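Local coordinates for adhesion G-protein coupled receptor G6 (Danio rerio, PDB 6V55) that probably acts as a calcium-binding adhesion receptor in myelination, linking events at the cell surface to G-protein signalling, at residues E185-G189 and A190-S194. Sequence-based numbering, arbitrary orientation.
Sequences ELFIG and ASYCS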
ATOM      1  N   GLU A 185     -11.138 -49.368  27.457  1.00 51.25           N
ATOM      2  CA  GLU A 185     -12.446 -49.976  27.240  1.00 49.46           C
ATOM      3  C   GLU A 185     -13.368 -49.019  26.476  1.00 45.12           C
ATOM      4  O   GLU A 185     -13.404 -47.811  26.741  1.00 38.11           O
ATOM      5  CB  GLU A 185     -13.100 -50.390  28.585  1.00 53.65           C
ATOM      6  CG  GLU A 185     -12.414 -51.567  29.341  1.00 60.18           C
ATOM      7  CD  GLU A 185     -13.287 -52.223  30.403  1.00 67.78           C
ATOM      8  OE1 GLU A 185     -12.947 -52.185  31.609  1.00 71.11           O
ATOM      9  OE2 GLU A 185     -14.306 -52.803  30.020  1.00 69.51           O
ATOM     10  N   LEU A 186     -14.098 -49.569  25.509  1.00 46.17           N
ATOM     11  CA  LEU A 186     -15.189 -48.873  24.837  1.00 38.10           C
ATOM     12  C   LEU A 186     -16.476 -49.227  25.565  1.00 40.19           C
ATOM     13  O   LEU A 186     -16.854 -50.401  25.631  1.00 39.62           O
ATOM     14  CB  LEU A 186     -15.291 -49.285  23.369  1.00 37.71           C
ATOM     15  CG  LEU A 186     -14.759 -48.339  22.301  1.00 38.29           C
ATOM     16  CD1 LEU A 186     -15.058 -48.913  20.931  1.00 36.61           C
ATOM     17  CD2 LEU A 186     -15.329 -46.928  22.454  1.00 36.43           C
ATOM     18  N   PHE A 187     -17.134 -48.233  26.126  1.00 38.69           N
ATOM     19  CA  PHE A 187     -18.419 -48.444  26.768  1.00 39.26           C
ATOM     20  C   PHE A 187     -19.489 -48.199  25.712  1.00 51.52           C
ATOM     21  O   PHE A 187     -19.638 -47.065  25.252  1.00 50.33           O
ATOM     22  CB  PHE A 187     -18.557 -47.489  27.945  1.00 39.38           C
ATOM     23  CG  PHE A 187     -19.882 -47.533  28.600  1.00 39.91           C
ATOM     24  CD1 PHE A 187     -20.184 -48.562  29.488  1.00 40.74           C
ATOM     25  CD2 PHE A 187     -20.828 -46.537  28.351  1.00 39.58           C
ATOM     26  CE1 PHE A 187     -21.426 -48.614  30.104  1.00 44.79           C
ATOM     27  CE2 PHE A 187     -22.071 -46.576  28.945  1.00 40.07           C
ATOM     28  CZ  PHE A 187     -22.377 -47.611  29.829  1.00 47.11           C
ATOM     29  N   ILE A 188     -20.237 -49.237  25.308  1.00 50.54           N
ATOM     30  CA  ILE A 188     -21.281 -49.073  24.290  1.00 39.07           C
ATOM     31  C   ILE A 188     -22.637 -49.465  24.868  1.00 45.05           C
ATOM     32  O   ILE A 188     -22.836 -50.613  25.285  1.00 47.26           O
ATOM     33  CB  ILE A 188     -21.001 -49.870  23.007  1.00 38.85           C
ATOM     34  CG1 ILE A 188     -19.589 -49.620  22.489  1.00 38.29           C
ATOM     35  CG2 ILE A 188     -21.965 -49.426  21.932  1.00 38.45           C
ATOM     36  CD1 ILE A 188     -19.245 -50.387  21.233  1.00 38.07           C
ATOM     37  N   GLY A 189     -23.585 -48.526  24.824  1.00 43.84           N
ATOM     38  CA  GLY A 189     -24.918 -48.716  25.370  1.00 44.68           C
ATOM     39  C   GLY A 189     -24.905 -48.887  26.878  1.00 44.48           C
ATOM     40  O   GLY A 189     -24.966 -47.912  27.642  1.00 42.35           O
ATOM     41  N   ALA A 190     -24.837 -50.145  27.308  1.00 44.63           N
ATOM     42  CA  ALA A 190     -24.643 -50.486  28.706  1.00 43.59           C
ATOM     43  C   ALA A 190     -23.548 -51.516  28.896  1.00 45.45           C
ATOM     44  O   ALA A 190     -23.341 -51.970  30.025  1.00 48.86           O
ATOM     45  CB  ALA A 190     -25.943 -51.020  29.328  1.00 42.78           C
ATOM     46  N   SER A 191     -22.848 -51.900  27.836  1.00 46.01           N
ATOM     47  CA  SER A 191     -21.858 -52.962  27.888  1.00 46.93           C
ATOM     48  C   SER A 191     -20.454 -52.377  27.854  1.00 44.17           C
ATOM     49  O   SER A 191     -20.250 -51.193  27.587  1.00 41.05           O
ATOM     50  CB  SER A 191     -22.053 -53.936  26.721  1.00 49.98           C
ATOM     51  OG  SER A 191     -21.983 -53.244  25.479  1.00 52.04           O
ATOM     52  N   TYR A 192     -19.473 -53.237  28.112  1.00 44.36           N
ATOM     53  CA  TYR A 192     -18.069 -52.850  28.143  1.00 42.06           C
ATOM     54  C   TYR A 192     -17.290 -53.720  27.171  1.00 41.84           C
ATOM     55  O   TYR A 192     -17.241 -54.947  27.324  1.00 42.57           O
ATOM     56  CB  TYR A 192     -17.495 -52.996  29.543  1.00 42.09           C
ATOM     57  CG  TYR A 192     -17.917 -51.941  30.515  1.00 43.26           C
ATOM     58  CD1 TYR A 192     -17.091 -50.846  30.800  1.00 43.53           C
ATOM     59  CD2 TYR A 192     -19.147 -52.049  31.169  1.00 45.07           C
ATOM     60  CE1 TYR A 192     -17.499 -49.870  31.716  1.00 46.45           C
ATOM     61  CE2 TYR A 192     -19.562 -51.102  32.066  1.00 48.29           C
ATOM     62  CZ  TYR A 192     -18.745 -50.019  32.339  1.00 50.75           C
ATOM     63  OH  TYR A 192     -19.218 -49.120  33.256  1.00 51.98           O
ATOM     64  N   CYS A 193     -16.683 -53.083  26.181  1.00 42.82           N
ATOM     65  CA  CYS A 193     -15.869 -53.757  25.175  1.00 45.59           C
ATOM     66  C   CYS A 193     -14.428 -53.322  25.405  1.00 42.89           C
ATOM     67  O   CYS A 193     -14.053 -52.198  25.052  1.00 39.34           O
ATOM     68  CB  CYS A 193     -16.357 -53.411  23.770  1.00 51.68           C
ATOM     69  SG  CYS A 193     -18.132 -53.755  23.514  1.00 60.93           S
ATOM     70  N   SER A 194     -13.627 -54.199  26.016  1.00 44.74           N
ATOM     71  CA  SER A 194     -12.249 -53.856  26.340  1.00 41.13           C
ATOM     72  C   SER A 194     -11.386 -53.910  25.086  1.00 41.13           C
ATOM     73  O   SER A 194     -11.456 -54.866  24.305  1.00 39.71           O
ATOM     74  CB  SER A 194     -11.688 -54.791  27.405  1.00 40.94           C
ATOM     75  OG  SER A 194     -10.296 -54.979  27.197  1.00 40.70           O
TER
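Leu186 and Cys193 hold each other by a reciprocal pair of backbone hydrogen bonds, Leu186 N to Cys193 O and Cys193 N to Leu186 O, both 2.7 Å long. Toward the turn, Ile188 and Ser191 repeat the pattern: Ile188 N gives to Ser191 O, while Ile188 O accepts from Ser191 N at 2.9 Å. That same Ile188 O takes a second donor, Ser191 OG, at 2.8 Å and in the carbonyl plane; the serine hydroxyl reaches it because OG sits between its own backbone N and carbonyl carbon (chi1 57°). Such doubling illustrates how a tight beta hairpin can reinforce its last rung, with Gly189 and Ala190 forming a two-residue turn resembling a distorted type II' and glycine taking the positive phi (65°). The hairpin ends a sheet of the concanavalin-like, pentraxin-family domain: strand 185-188 pairs on with strand 173-180, and strand 191-194 is outermost within the chain. On the face carrying Leu186, Ile188 and Cys193, Ile188 CD1 rests 4.2 Å from Cys193 SG, which is disulfide-bonded to Cys235, and all three residues pack on Ile222. On the other face, Phe187 turns CG anti to its backbone N (chi1 175°) and directs its ring edge at the face of Tyr192, a T-shaped pair with CD1 3.5 Å from Tyr192 CZ. A serine in place of Phe187 would probably leave Tyr192 without the aromatic edge that meets its face. Farther along, Glu185 OE2 lies 3.2 Å from Tyr192 CB, while Glu185 OE1 is hydrogen-bonded to Thr180 OG1, and the aliphatic Glu185 CG packs against Ser194 CB.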